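Local coordinates for protein Old Yellow Enzyme (Pichia, PDB 6AGZ) that probably catalyses the asymmetric reduction of the carbon-carbon double bond of enone compounds, using a bound flavin mononucleotide, at residues N27-P32 with D351-L356; A135-F138 with S142-A145; E268-R271 with K277-A280; P388-P391 with A395-L398. All coordinates share one frame; numbering follows the deposited sequence.

Contact 1: residues N27-P32 with D351-L356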
loop_
_atom_site.group_PDB
_atom_site.type_symbol
_atom_site.label_atom_id
_atom_site.label_comp_id
_atom_site.label_asym_id
_atom_site.label_seq_id
_atom_site.Cartn_x
_atom_site.Cartn_y
_atom_site.Cartn_z
ATOM N N ASN A 27 -5.104 23.256 19.612
ATOM C CA ASN A 27 -3.922 22.408 19.602
ATOM C C ASN A 27 -4.212 21.175 18.754
ATOM O O ASN A 27 -5.300 21.021 18.191
ATOM C CB ASN A 27 -3.489 22.031 21.027
ATOM C CG ASN A 27 -4.557 21.262 21.795
ATOM O OD1 ASN A 27 -5.113 20.277 21.307
ATOM N ND2 ASN A 27 -4.843 21.713 23.011
ATOM N N ARG A 28 -3.221 20.287 18.668
ATOM C CA ARG A 28 -3.335 19.064 17.884
ATOM C C ARG A 28 -3.214 17.821 18.758
ATOM O O ARG A 28 -2.926 16.730 18.254
ATOM C CB ARG A 28 -2.292 19.062 16.765
ATOM C CG ARG A 28 -2.272 20.385 16.014
ATOM C CD ARG A 28 -1.357 20.391 14.806
ATOM N NE ARG A 28 -1.325 21.720 14.202
ATOM C CZ ARG A 28 -0.672 22.025 13.085
ATOM N NH1 ARG A 28 0.011 21.092 12.438
ATOM N NH2 ARG A 28 -0.704 23.265 12.616
ATOM N N LEU A 29 -3.433 17.970 20.062
ATOM C CA LEU A 29 -3.514 16.846 20.983
ATOM C C LEU A 29 -4.963 16.382 21.067
ATOM O O LEU A 29 -5.868 17.193 21.291
ATOM C CB LEU A 29 -2.999 17.246 22.367
ATOM C CG LEU A 29 -3.208 16.256 23.513
ATOM C CD1 LEU A 29 -2.340 15.020 23.331
ATOM C CD2 LEU A 29 -2.930 16.922 24.852
ATOM N N VAL A 30 -5.180 15.083 20.884
ATOM C CA VAL A 30 -6.518 14.515 20.790
ATOM C C VAL A 30 -6.689 13.456 21.869
ATOM O O VAL A 30 -5.771 12.672 22.136
ATOM C CB VAL A 30 -6.779 13.913 19.393
ATOM C CG1 VAL A 30 -8.182 13.323 19.312
ATOM C CG2 VAL A 30 -6.575 14.963 18.314
ATOM N N PHE A 31 -7.864 13.451 22.496
ATOM C CA PHE A 31 -8.296 12.358 23.355
ATOM C C PHE A 31 -9.018 11.342 22.480
ATOM O O PHE A 31 -10.182 11.554 22.114
ATOM C CB PHE A 31 -9.210 12.866 24.473
ATOM C CG PHE A 31 -9.586 11.815 25.484
ATOM C CD1 PHE A 31 -8.845 10.652 25.617
ATOM C CD2 PHE A 31 -10.690 11.996 26.305
ATOM C CE1 PHE A 31 -9.196 9.690 26.547
ATOM C CE2 PHE A 31 -11.045 11.039 27.236
ATOM C CZ PHE A 31 -10.297 9.885 27.357
ATOM N N PRO A 32 -8.366 10.242 22.115
ATOM C CA PRO A 32 -8.992 9.265 21.220
ATOM C C PRO A 32 -10.166 8.590 21.904
ATOM O O PRO A 32 -10.317 8.688 23.131
ATOM C CB PRO A 32 -7.855 8.264 20.938
ATOM C CG PRO A 32 -6.596 8.938 21.414
ATOM C CD PRO A 32 -7.023 9.819 22.536
ATOM N N ASP A 351 -5.738 16.907 33.221
ATOM C CA ASP A 351 -5.090 18.117 32.732
ATOM C C ASP A 351 -3.889 17.805 31.844
ATOM O O ASP A 351 -2.897 18.542 31.858
ATOM C CB ASP A 351 -4.678 19.002 33.909
ATOM C CG ASP A 351 -3.775 18.283 34.889
ATOM O OD1 ASP A 351 -3.724 17.035 34.843
ATOM O OD2 ASP A 351 -3.116 18.961 35.705
ATOM N N LEU A 352 -3.962 16.722 31.073
ATOM C CA LEU A 352 -2.858 16.332 30.198
ATOM C C LEU A 352 -2.417 17.419 29.222
ATOM O O LEU A 352 -1.200 17.543 29.000
ATOM C CB LEU A 352 -3.239 15.053 29.433
ATOM C CG LEU A 352 -2.158 14.468 28.516
ATOM C CD1 LEU A 352 -1.016 13.905 29.347
ATOM C CD2 LEU A 352 -2.727 13.402 27.590
ATOM N N PRO A 353 -3.307 18.214 28.606
ATOM C CA PRO A 353 -2.814 19.274 27.707
ATOM C C PRO A 353 -1.838 20.234 28.367
ATOM O O PRO A 353 -0.815 20.576 27.763
ATOM C CB PRO A 353 -4.103 19.982 27.273
ATOM C CG PRO A 353 -5.137 18.924 27.336
ATOM C CD PRO A 353 -4.774 18.073 28.518
ATOM N N ASN A 354 -2.120 20.683 29.591
ATOM C CA ASN A 354 -1.208 21.616 30.245
ATOM C C ASN A 354 0.075 20.930 30.695
ATOM O O ASN A 354 1.146 21.550 30.675
ATOM C CB ASN A 354 -1.901 22.293 31.426
ATOM C CG ASN A 354 -2.868 23.374 30.985
ATOM O OD1 ASN A 354 -2.888 23.762 29.816
ATOM N ND2 ASN A 354 -3.662 23.879 31.921
ATOM N N ARG A 355 -0.007 19.659 31.100
ATOM C CA ARG A 355 1.193 18.944 31.525
ATOM C C ARG A 355 2.144 18.728 30.354
ATOM O O ARG A 355 3.363 18.883 30.495
ATOM C CB ARG A 355 0.822 17.603 32.162
ATOM C CG ARG A 355 0.082 17.711 33.490
ATOM C CD ARG A 355 0.217 16.434 34.297
ATOM N NE ARG A 355 -0.976 16.175 35.098
ATOM C CZ ARG A 355 -1.040 15.310 36.106
ATOM N NH1 ARG A 355 0.031 14.613 36.442
ATOM N NH2 ARG A 355 -2.178 15.151 36.763
ATOM N N LEU A 356 1.605 18.356 29.191
ATOM C CA LEU A 356 2.447 18.241 28.006
ATOM C C LEU A 356 2.915 19.607 27.524
ATOM O O LEU A 356 4.031 19.733 27.007
ATOM C CB LEU A 356 1.695 17.505 26.898
ATOM C CG LEU A 356 1.381 16.036 27.183
ATOM C CD1 LEU A 356 0.651 15.404 26.006
ATOM C CD2 LEU A 356 2.660 15.278 27.499
#
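Leu29, on the opening strand of the barrel, turns its two methyls to the first turn of helix 352-358, where Leu352, Pro353 and Leu356 meet it. Leucine suits this buried apolar place because its methyls diverge, CD2 to Pro353 and CD1 to Leu356; its first torsion sets CG opposite the backbone N (chi1 171°), and Asn27 OD1 accepts from Leu29 N in an Asx turn. Asp351 occupies the N-cap position without a capping bond from its side chain. Leu352 gives only a light touch, its CD2 lying 4.5 Å from Leu29 CD2. Pro353 suits the first turn of a helix, where its missing N-H costs nothing, and its ring offers a compact apolar surface: Leu29 CD2 comes 3.7 Å from Pro353 CA and 3.9 Å from Pro353 CG. In the eight-stranded parallel barrel of this TIM-barrel enzyme, strand 29-31 is the first strand, and the helix lies against its outer side, the segment axes 10.2 Å apart and nearly antiparallel at 150°. Arg355 reaches back to Asp351 side-on, NE at 2.9 Å from OD1; NE and NH2 converge on this one oxygen, which lies in the guanidinium plane. Leu356 sends CD1 to within 4.0 Å of Leu29 CD1.

Contact 2: residues A135-F138 with S142-A145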
loop_
_atom_site.group_PDB
_atom_site.type_symbol
_atom_site.label_atom_id
_atom_site.label_comp_id
_atom_site.label_asym_id
_atom_site.label_seq_id
_atom_site.Cartn_x
_atom_site.Cartn_y
_atom_site.Cartn_z
ATOM N N ALA A 135 -21.007 -16.324 9.185
ATOM C CA ALA A 135 -21.316 -17.067 10.407
ATOM C C ALA A 135 -20.040 -17.715 10.945
ATOM O O ALA A 135 -19.834 -18.929 10.885
ATOM C CB ALA A 135 -22.405 -18.098 10.146
ATOM N N LEU A 136 -19.170 -16.866 11.489
ATOM C CA LEU A 136 -17.884 -17.288 12.020
ATOM C C LEU A 136 -17.611 -16.549 13.321
ATOM O O LEU A 136 -17.956 -15.372 13.458
ATOM C CB LEU A 136 -16.747 -17.019 11.024
ATOM C CG LEU A 136 -16.844 -17.654 9.636
ATOM C CD1 LEU A 136 -15.728 -17.139 8.747
ATOM C CD2 LEU A 136 -16.798 -19.172 9.730
ATOM N N TYR A 137 -17.000 -17.248 14.271
ATOM C CA TYR A 137 -16.582 -16.661 15.534
ATOM C C TYR A 137 -15.093 -16.345 15.486
ATOM O O TYR A 137 -14.333 -16.975 14.747
ATOM C CB TYR A 137 -16.877 -17.607 16.701
ATOM C CG TYR A 137 -18.324 -18.030 16.804
ATOM C CD1 TYR A 137 -19.240 -17.271 17.522
ATOM C CD2 TYR A 137 -18.776 -19.190 16.188
ATOM C CE1 TYR A 137 -20.564 -17.654 17.620
ATOM C CE2 TYR A 137 -20.098 -19.582 16.281
ATOM C CZ TYR A 137 -20.988 -18.811 17.000
ATOM O OH TYR A 137 -22.307 -19.195 17.095
ATOM N N PHE A 138 -14.677 -15.354 16.277
ATOM C CA PHE A 138 -13.257 -15.032 16.332
ATOM C C PHE A 138 -12.486 -15.920 17.301
ATOM O O PHE A 138 -11.251 -15.889 17.291
ATOM C CB PHE A 138 -13.044 -13.550 16.686
ATOM C CG PHE A 138 -13.503 -13.161 18.070
ATOM C CD1 PHE A 138 -12.690 -13.367 19.176
ATOM C CD2 PHE A 138 -14.728 -12.542 18.258
ATOM C CE1 PHE A 138 -13.105 -12.997 20.442
ATOM C CE2 PHE A 138 -15.147 -12.168 19.523
ATOM C CZ PHE A 138 -14.334 -12.396 20.615
ATOM N N SER A 142 -15.669 -17.455 22.371
ATOM C CA SER A 142 -16.865 -16.736 21.945
ATOM C C SER A 142 -17.904 -17.684 21.359
ATOM O O SER A 142 -19.109 -17.491 21.551
ATOM C CB SER A 142 -16.491 -15.655 20.930
ATOM O OG SER A 142 -17.646 -15.027 20.404
ATOM N N LYS A 143 -17.454 -18.718 20.642
ATOM C CA LYS A 143 -18.384 -19.688 20.073
ATOM C C LYS A 143 -19.143 -20.423 21.170
ATOM O O LYS A 143 -20.370 -20.569 21.105
ATOM C CB LYS A 143 -17.629 -20.672 19.179
ATOM C CG LYS A 143 -18.480 -21.810 18.634
ATOM C CD LYS A 143 -17.740 -22.564 17.539
ATOM C CE LYS A 143 -18.572 -23.709 16.987
ATOM N NZ LYS A 143 -18.797 -24.775 18.002
ATOM N N LYS A 144 -18.425 -20.890 22.195
ATOM C CA LYS A 144 -19.077 -21.552 23.319
ATOM C C LYS A 144 -20.014 -20.596 24.048
ATOM O O LYS A 144 -21.101 -20.992 24.487
ATOM C CB LYS A 144 -18.023 -22.107 24.279
ATOM C CG LYS A 144 -18.574 -22.995 25.385
ATOM C CD LYS A 144 -18.476 -24.466 25.007
ATOM C CE LYS A 144 -18.826 -25.369 26.180
ATOM N NZ LYS A 144 -20.294 -25.434 26.419
ATOM N N ALA A 145 -19.611 -19.329 24.178
ATOM C CA ALA A 145 -20.453 -18.346 24.851
ATOM C C ALA A 145 -21.762 -18.135 24.099
ATOM O O ALA A 145 -22.840 -18.100 24.702
ATOM C CB ALA A 145 -19.697 -17.026 25.002
HETATM O O HOH W 1 -17.169 -14.349 17.765
#
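Tyr137 lays one face of its ring flat against the backbone and inner side chain of Lys143, and this is the tight part of the contact. Its CG lies opposite the carbonyl carbon (chi1 -56°), which turns the ring toward the helix. Lys143 CA stands 3.6 Å from the ring centroid, only 13° off the normal, a CH-pi contact; Lys143 CB reaches Tyr137 CD2 at 3.5 Å, and CG follows over the same side. A long aliphatic stem suits lysine to this place, since its methylenes cover the ring while NZ runs on to a salt bridge with Glu147. The tyrosine OH is fixed too, hydrogen-bonded to Val153 N. With an alanine here, loss of the ring is likely to leave the Lys143 stem without its apolar backing and Val153 N without that partner. The looser side belongs to Phe138 and Ser142. Ser142 CB makes a longer CH-pi contact, 4.2 Å from the Phe138 centroid and displaced toward the rim, and a water links the two segments, donating to Ser142 OG and accepting from Phe138 N. The loop thus folds back onto the first turn of helix 140-148, within the insertion between barrel strand 106-112 and helix 158-179, the third beta-alpha connection of the TIM barrel.

Contact 3: residues E268-R271 with K277-A280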
loop_
_atom_site.group_PDB
_atom_site.type_symbol
_atom_site.label_atom_id
_atom_site.label_comp_id
_atom_site.label_asym_id
_atom_site.label_seq_id
_atom_site.Cartn_x
_atom_site.Cartn_y
_atom_site.Cartn_z
ATOM N N GLU A 268 -10.051 5.430 -1.931
ATOM C CA GLU A 268 -11.432 5.831 -2.180
ATOM C C GLU A 268 -11.809 7.061 -1.365
ATOM O O GLU A 268 -12.496 7.959 -1.870
ATOM C CB GLU A 268 -12.373 4.667 -1.876
ATOM C CG GLU A 268 -12.400 3.617 -2.968
ATOM C CD GLU A 268 -13.003 4.145 -4.252
ATOM O OE1 GLU A 268 -14.228 4.384 -4.277
ATOM O OE2 GLU A 268 -12.252 4.337 -5.233
ATOM N N LEU A 269 -11.370 7.123 -0.104
ATOM C CA LEU A 269 -11.633 8.316 0.695
ATOM C C LEU A 269 -10.969 9.546 0.081
ATOM O O LEU A 269 -11.575 10.624 0.015
ATOM C CB LEU A 269 -11.156 8.100 2.131
ATOM C CG LEU A 269 -11.812 6.940 2.885
ATOM C CD1 LEU A 269 -11.234 6.814 4.286
ATOM C CD2 LEU A 269 -13.324 7.115 2.934
ATOM N N GLU A 270 -9.727 9.396 -0.388
ATOM C CA GLU A 270 -9.045 10.505 -1.046
ATOM C C GLU A 270 -9.721 10.882 -2.358
ATOM O O GLU A 270 -9.701 12.054 -2.745
ATOM C CB GLU A 270 -7.577 10.153 -1.287
ATOM C CG GLU A 270 -6.758 11.275 -1.910
ATOM C CD GLU A 270 -6.624 12.479 -0.996
ATOM O OE1 GLU A 270 -6.643 12.294 0.239
ATOM O OE2 GLU A 270 -6.501 13.610 -1.511
ATOM N N ARG A 271 -10.316 9.911 -3.058
ATOM C CA ARG A 271 -11.057 10.232 -4.275
ATOM C C ARG A 271 -12.304 11.044 -3.956
ATOM O O ARG A 271 -12.608 12.026 -4.647
ATOM C CB ARG A 271 -11.426 8.953 -5.027
ATOM C CG ARG A 271 -12.336 9.181 -6.230
ATOM C CD ARG A 271 -12.439 7.942 -7.110
ATOM N NE ARG A 271 -13.318 6.924 -6.540
ATOM C CZ ARG A 271 -14.644 6.943 -6.627
ATOM N NH1 ARG A 271 -15.258 7.934 -7.260
ATOM N NH2 ARG A 271 -15.360 5.972 -6.078
ATOM N N LYS A 277 -15.608 16.114 -1.238
ATOM C CA LYS A 277 -16.134 15.593 0.027
ATOM C C LYS A 277 -14.945 15.078 0.830
ATOM O O LYS A 277 -14.635 13.883 0.820
ATOM C CB LYS A 277 -17.185 14.511 -0.209
ATOM C CG LYS A 277 -18.310 14.935 -1.139
ATOM C CD LYS A 277 -19.379 13.863 -1.231
ATOM C CE LYS A 277 -18.779 12.518 -1.600
ATOM N NZ LYS A 277 -19.486 11.395 -0.928
ATOM N N ARG A 278 -14.291 15.991 1.541
ATOM C CA ARG A 278 -13.100 15.692 2.324
ATOM C C ARG A 278 -13.509 15.438 3.768
ATOM O O ARG A 278 -14.116 16.307 4.404
ATOM C CB ARG A 278 -12.097 16.844 2.239
ATOM C CG ARG A 278 -10.999 16.812 3.296
ATOM C CD ARG A 278 -9.869 15.863 2.923
ATOM N NE ARG A 278 -9.136 16.319 1.745
ATOM C CZ ARG A 278 -8.156 15.634 1.162
ATOM N NH1 ARG A 278 -7.791 14.453 1.643
ATOM N NH2 ARG A 278 -7.548 16.125 0.091
ATOM N N LEU A 279 -13.188 14.250 4.276
ATOM C CA LEU A 279 -13.493 13.927 5.661
ATOM C C LEU A 279 -12.789 14.897 6.602
ATOM O O LEU A 279 -11.753 15.480 6.269
ATOM C CB LEU A 279 -13.074 12.492 5.988
ATOM C CG LEU A 279 -13.784 11.347 5.263
ATOM C CD1 LEU A 279 -13.308 10.002 5.796
ATOM C CD2 LEU A 279 -15.292 11.478 5.400
ATOM N N ALA A 280 -13.372 15.077 7.789
ATOM C CA ALA A 280 -12.739 15.913 8.802
ATOM C C ALA A 280 -11.355 15.383 9.151
ATOM O O ALA A 280 -10.382 16.143 9.214
ATOM C CB ALA A 280 -13.622 15.992 10.047
HETATM O O HOH W 2 -12.913 12.281 1.841
#
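The carboxylate of Glu270 lies at the edge of the Arg278 guanidinium, its oxygens tilted somewhat from that plane, while Trp309 engages the same arginine by a cation-pi interaction. The grip is end-on, one nitrogen to each oxygen: Arg278 NH1 lies 2.8 Å from Glu270 OE1, and Arg278 NH2 lies 3.2 Å from Glu270 OE2. Both oxygens are approached on their syn sides; the two flat groups are turned 52° apart, and the bonds are bent, with an N-H...O angle of 143° at NH1. Glu270 begins by leading away from the loop and returns through a bend at chi2 (65°); Arg278 bends at chi2 and chi3 to meet it. Arginine suits the place because one planar cation can serve two oxygens and an aromatic ring together. Beside this polar pair, Leu269 and Leu279 make the apolar half, Leu279 CD1 lying 4.1 Å from Leu269 CD2, near Val238 of the barrel strand 236-240. Between the backbones a water donates to Leu269 O at 2.8 Å and to Lys277 O at 2.6 Å and accepts from Leu279 N, joining the helix to the loop that leads into strand 281-285. Glu270 OE1 also accepts from Lys310 N. A glutamine in place of Glu270 would probably leave the charge of Arg278 without its mate and disturb the two-pronged grip. With Glu270 buried, the nearby guanidinium and the Lys310 N-H are likely to stabilise its ionised form, which would help pay for burying the charge where helix 258-274 leads over to strand 281-285.

Contact 4: residues P388-P391 with A395-L398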
loop_
_atom_site.group_PDB
_atom_site.type_symbol
_atom_site.label_atom_id
_atom_site.label_comp_id
_atom_site.label_asym_id
_atom_site.label_seq_id
_atom_site.Cartn_x
_atom_site.Cartn_y
_atom_site.Cartn_z
ATOM N N PRO A 388 -3.202 14.867 44.838
ATOM C CA PRO A 388 -3.105 13.424 45.069
ATOM C C PRO A 388 -4.263 12.657 44.449
ATOM O O PRO A 388 -5.347 13.190 44.200
ATOM C CB PRO A 388 -3.135 13.318 46.596
ATOM C CG PRO A 388 -3.995 14.464 47.008
ATOM C CD PRO A 388 -3.701 15.580 46.028
ATOM N N GLU A 389 -4.009 11.375 44.205
ATOM C CA GLU A 389 -5.054 10.478 43.738
ATOM C C GLU A 389 -5.994 10.134 44.885
ATOM O O GLU A 389 -5.554 9.679 45.946
ATOM C CB GLU A 389 -4.446 9.202 43.161
ATOM C CG GLU A 389 -5.477 8.209 42.654
ATOM C CD GLU A 389 -4.910 6.814 42.475
ATOM O OE1 GLU A 389 -5.592 5.970 41.857
ATOM O OE2 GLU A 389 -3.787 6.559 42.958
ATOM N N GLN A 390 -7.285 10.359 44.676
ATOM C CA GLN A 390 -8.267 10.003 45.685
ATOM C C GLN A 390 -8.338 8.483 45.827
ATOM O O GLN A 390 -8.267 7.762 44.827
ATOM C CB GLN A 390 -9.639 10.565 45.320
ATOM C CG GLN A 390 -9.699 12.086 45.279
ATOM C CD GLN A 390 -10.430 12.674 46.473
ATOM O OE1 GLN A 390 -11.386 13.432 46.318
ATOM N NE2 GLN A 390 -9.978 12.325 47.672
ATOM N N PRO A 391 -8.477 7.970 47.043
ATOM C CA PRO A 391 -8.429 6.523 47.266
ATOM C C PRO A 391 -9.738 5.853 46.858
ATOM O O PRO A 391 -10.712 6.502 46.480
ATOM C CB PRO A 391 -8.188 6.416 48.773
ATOM C CG PRO A 391 -8.842 7.635 49.328
ATOM C CD PRO A 391 -8.636 8.720 48.303
ATOM N N ALA A 395 -15.080 9.832 48.809
ATOM C CA ALA A 395 -16.475 10.188 48.571
ATOM C C ALA A 395 -16.860 9.977 47.112
ATOM O O ALA A 395 -17.878 9.341 46.815
ATOM C CB ALA A 395 -16.726 11.635 48.993
ATOM N N ILE A 396 -16.060 10.505 46.184
ATOM C CA ILE A 396 -16.391 10.370 44.769
ATOM C C ILE A 396 -16.282 8.915 44.328
ATOM O O ILE A 396 -17.115 8.427 43.556
ATOM C CB ILE A 396 -15.499 11.286 43.909
ATOM C CG1 ILE A 396 -14.322 11.819 44.725
ATOM C CG2 ILE A 396 -16.316 12.423 43.312
ATOM C CD1 ILE A 396 -13.064 11.019 44.543
ATOM N N ALA A 397 -15.266 8.197 44.819
ATOM C CA ALA A 397 -15.054 6.816 44.394
ATOM C C ALA A 397 -16.254 5.931 44.707
ATOM O O ALA A 397 -16.521 4.969 43.977
ATOM C CB ALA A 397 -13.796 6.249 45.051
ATOM N N LEU A 398 -16.988 6.236 45.774
ATOM C CA LEU A 398 -18.138 5.441 46.181
ATOM C C LEU A 398 -19.470 6.080 45.812
ATOM O O LEU A 398 -20.518 5.473 46.054
ATOM C CB LEU A 398 -18.086 5.179 47.689
ATOM C CG LEU A 398 -16.888 4.350 48.158
ATOM C CD1 LEU A 398 -16.830 4.289 49.676
ATOM C CD2 LEU A 398 -16.943 2.950 47.563
#
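The extended loop 388-391 runs past a short, weakly bonded helix at 395-398, the two backbones drawing nearest at Pro391 and Ala397, whose CA atoms are 7.2 Å apart. Gln390 and Ile396 supply the main side-chain contact, crossing at about a right angle. The end of Ile396 does the touching: its CD1 sits 3.5 Å from Gln390 CB and 3.4 Å from Gln390 OE1, so a methyl lies along the inner part of the glutamine as well as against its amide oxygen. A nearly eclipsed first torsion (chi1 13°) carries that methyl there, though it may reflect an uncertain placing of this side chain. Gln390 starts with CG opposite its own carbonyl carbon (chi1 -64°) and then bends at chi2, which curls the amide back beside the methyl. Glutamine suits the loop, its methylenes giving isoleucine an apolar surface while its amide suits an exposed position. Ala397 CB approaches Pro391 O at 3.4 Å, alanine's short side chain letting the helix come close. Pro391 O is hydrogen-bonded to Ser394 OG, and Ile396 O accepts from Asn376 ND2. In this C-terminal tail, helix 395-398 follows helix 352-358 after a long loop, whose Thr381 packs against Gln390, Ile396 and Ala397.

How the contacts relate
Contact 1 spans most of the chain, laying helix 352-358, which comes after the last strand and helix 344-348, on the first strand, beside the seam where strands 29-31 and 338-341 close the barrel; Pro32 of its strand segment touches the flavin. Contacts 2 and 3 are nested within the loop it closes, and contact 4 comes after it. Contact 2 is local to a surface insertion, contact 3 is buried where helix 258-274 leads to the sixth strand, 281-285, and contact 4 belongs to the C-terminal tail. None of the four touch: the centres of contacts 1 and 4 are about 23 Å apart, and those of contacts 3 and 4 about 45 Å.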